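Local coordinates for oxidoreductase, fmn-binding (PDB 4AWU), which probably uses flavin mononucleotide to reduce carbon-carbon double bonds with electrons from a nicotinamide cofactor, as an Old Yellow Enzyme relative, at residues V107-N112 against V131-G136. The protein carries 1 engineered substitution. Residues are numbered along the deposited sequence; the frame is centred on the assembly and turned at random.
With 4CH (4-chlorophenol), chain E.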
loop_
_atom_site.group_PDB
_atom_site.type_symbol
_atom_site.label_atom_id
_atom_site.label_comp_id
_atom_site.label_asym_id
_atom_site.label_seq_id
_atom_site.Cartn_x
_atom_site.Cartn_y
_atom_site.Cartn_z
ATOM N N VAL A 107 -3.889 -14.320 1.808
ATOM C CA VAL A 107 -3.763 -14.167 0.362
ATOM C C VAL A 107 -2.365 -14.569 -0.088
ATOM O O VAL A 107 -1.550 -13.730 -0.477
ATOM C CB VAL A 107 -4.080 -12.727 -0.093
ATOM C CG1 VAL A 107 -4.100 -12.637 -1.613
ATOM C CG2 VAL A 107 -5.416 -12.281 0.479
ATOM N N THR A 108 -2.092 -15.867 -0.025
ATOM C CA THR A 108 -0.797 -16.395 -0.428
ATOM C C THR A 108 -0.868 -17.911 -0.592
ATOM O O THR A 108 -1.938 -18.514 -0.494
ATOM C CB THR A 108 0.301 -16.035 0.594
ATOM O OG1 THR A 108 1.588 -16.348 0.052
ATOM C CG2 THR A 108 0.100 -16.792 1.896
ATOM N N HIS A 109 0.289 -18.509 -0.847
ATOM C CA HIS A 109 0.402 -19.937 -1.095
ATOM C C HIS A 109 1.677 -20.402 -0.391
ATOM O O HIS A 109 2.660 -19.665 -0.349
ATOM C CB HIS A 109 0.476 -20.183 -2.606
ATOM C CG HIS A 109 0.390 -21.625 -2.999
ATOM N ND1 HIS A 109 1.504 -22.430 -3.113
ATOM C CD2 HIS A 109 -0.666 -22.404 -3.327
ATOM C CE1 HIS A 109 1.134 -23.642 -3.481
ATOM N NE2 HIS A 109 -0.179 -23.653 -3.618
ATOM N N PRO A 110 1.663 -21.612 0.190
ATOM C CA PRO A 110 2.824 -22.068 0.971
ATOM C C PRO A 110 4.153 -21.917 0.228
ATOM O O PRO A 110 5.179 -21.627 0.839
ATOM C CB PRO A 110 2.519 -23.549 1.215
ATOM C CG PRO A 110 1.042 -23.650 1.153
ATOM C CD PRO A 110 0.589 -22.620 0.155
ATOM N N ASP A 111 4.127 -22.136 -1.079
ATOM C CA ASP A 111 5.316 -21.986 -1.916
ATOM C C ASP A 111 5.921 -20.587 -1.830
ATOM O O ASP A 111 7.125 -20.422 -2.012
ATOM C CB ASP A 111 5.002 -22.328 -3.379
ATOM C CG ASP A 111 4.703 -23.806 -3.585
ATOM O OD1 ASP A 111 4.848 -24.582 -2.618
ATOM O OD2 ASP A 111 4.336 -24.194 -4.714
ATOM N N ASN A 112 5.096 -19.579 -1.559
ATOM C CA ASN A 112 5.600 -18.215 -1.418
ATOM C C ASN A 112 6.066 -17.896 0.000
ATOM O O ASN A 112 6.737 -16.888 0.226
ATOM C CB ASN A 112 4.539 -17.194 -1.844
ATOM C CG ASN A 112 4.334 -17.151 -3.350
ATOM O OD1 ASN A 112 5.192 -17.585 -4.123
ATOM N ND2 ASN A 112 3.198 -16.613 -3.774
ATOM N N VAL A 131 -2.898 -16.270 -6.236
ATOM C CA VAL A 131 -1.635 -15.551 -6.181
ATOM C C VAL A 131 -0.693 -16.151 -7.217
ATOM O O VAL A 131 -0.985 -17.193 -7.801
ATOM C CB VAL A 131 -0.993 -15.604 -4.785
ATOM C CG1 VAL A 131 -1.854 -14.849 -3.786
ATOM C CG2 VAL A 131 -0.772 -17.046 -4.340
ATOM N N PHE A 132 0.431 -15.488 -7.450
ATOM C CA PHE A 132 1.380 -15.939 -8.454
ATOM C C PHE A 132 2.551 -16.624 -7.766
ATOM O O PHE A 132 3.087 -16.109 -6.786
ATOM C CB PHE A 132 1.863 -14.751 -9.286
ATOM C CG PHE A 132 2.717 -15.136 -10.461
ATOM C CD1 PHE A 132 4.076 -15.331 -10.307
ATOM C CD2 PHE A 132 2.160 -15.296 -11.718
ATOM C CE1 PHE A 132 4.867 -15.682 -11.382
ATOM C CE2 PHE A 132 2.948 -15.647 -12.802
ATOM C CZ PHE A 132 4.302 -15.840 -12.633
ATOM N N VAL A 133 2.935 -17.792 -8.272
ATOM C CA VAL A 133 4.018 -18.564 -7.670
ATOM C C VAL A 133 5.102 -18.912 -8.679
ATOM O O VAL A 133 4.814 -19.266 -9.820
ATOM C CB VAL A 133 3.494 -19.874 -7.044
ATOM C CG1 VAL A 133 4.650 -20.817 -6.719
ATOM C CG2 VAL A 133 2.683 -19.572 -5.794
ATOM N N ASP A 134 6.350 -18.799 -8.234
ATOM C CA ASP A 134 7.510 -19.264 -8.985
ATOM C C ASP A 134 8.387 -20.082 -8.042
ATOM O O ASP A 134 9.381 -19.585 -7.512
ATOM C CB ASP A 134 8.300 -18.080 -9.544
ATOM C CG ASP A 134 9.651 -18.491 -10.108
ATOM O OD1 ASP A 134 9.788 -19.657 -10.534
ATOM O OD2 ASP A 134 10.576 -17.650 -10.123
ATOM N N ASN A 135 8.006 -21.338 -7.827
ATOM C CA ASN A 135 8.647 -22.173 -6.815
ATOM C C ASN A 135 9.944 -22.827 -7.288
ATOM O O ASN A 135 10.609 -23.519 -6.516
ATOM C CB ASN A 135 7.673 -23.244 -6.314
ATOM C CG ASN A 135 7.238 -24.201 -7.408
ATOM O OD1 ASN A 135 7.977 -24.454 -8.359
ATOM N ND2 ASN A 135 6.031 -24.734 -7.278
ATOM N N GLY A 136 10.297 -22.613 -8.551
ATOM C CA GLY A 136 11.544 -23.128 -9.088
ATOM C C GLY A 136 11.395 -24.462 -9.793
ATOM O O GLY A 136 12.227 -24.826 -10.624
HETATM CL CL9 4CH E . 1.724 -12.040 -13.524
HETATM C C4 4CH E . 2.439 -11.832 -11.967
HETATM C C5 4CH E . 3.737 -12.266 -11.736
HETATM C C6 4CH E . 4.316 -12.075 -10.489
HETATM C C1 4CH E . 3.590 -11.455 -9.484
HETATM O O7 4CH E . 4.172 -11.239 -8.258
HETATM C C2 4CH E . 2.293 -11.022 -9.710
HETATM C C3 4CH E . 1.716 -11.210 -10.956
HETATM O O HOH W 1 7.077 -17.870 -5.728
#
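F132 O lies nearly in the amide plane of N112, whose ND2 gives it a fairly straight hydrogen bond of 3.1 Å, reaching the oxygen from above the carbonyl plane. V133 CG2 packs against the same amide, 3.6 Å from N112 ND2. The H109 ring carries P110 CD over one face, offset toward the rim, has D111 CB in its plane at the edge, and meets V133 CG2 obliquely. F132 turns its side chain the other way, with CG anti to the backbone N (chi1 -173°), and 4-chlorophenol lies over one face of its ring, with C5 3.2 Å above the plane and over the centre. The rings of W70 and F142 also meet it, F142 edge-to-face, and an alanine here would probably deprive the phenol of this aromatic face and both aromatic neighbours of a partner.

V131 and V133 point at the loop: V131 CG1 touches V107 O at 3.5 Å, and V131 CG2 packs on H109 CB. Farther along, N135 ND2 donates an almost linear bond (174°) to D111 OD2, entering from above the carboxylate, with the two planes 69° apart; N135 OD1 accepts from the backbone N of S137 and D138. A water joins N112 OD1 to D134 N, which it meets at 2.8 Å.

The principle illustrated is an antiparallel hairpin, 130-133 with 141-144, in the excursion that follows the third strand of the TIM barrel (96-102): V131 and V133 face the 107-112 loop, while F132 faces the other way and lines a 4-chlorophenol pocket.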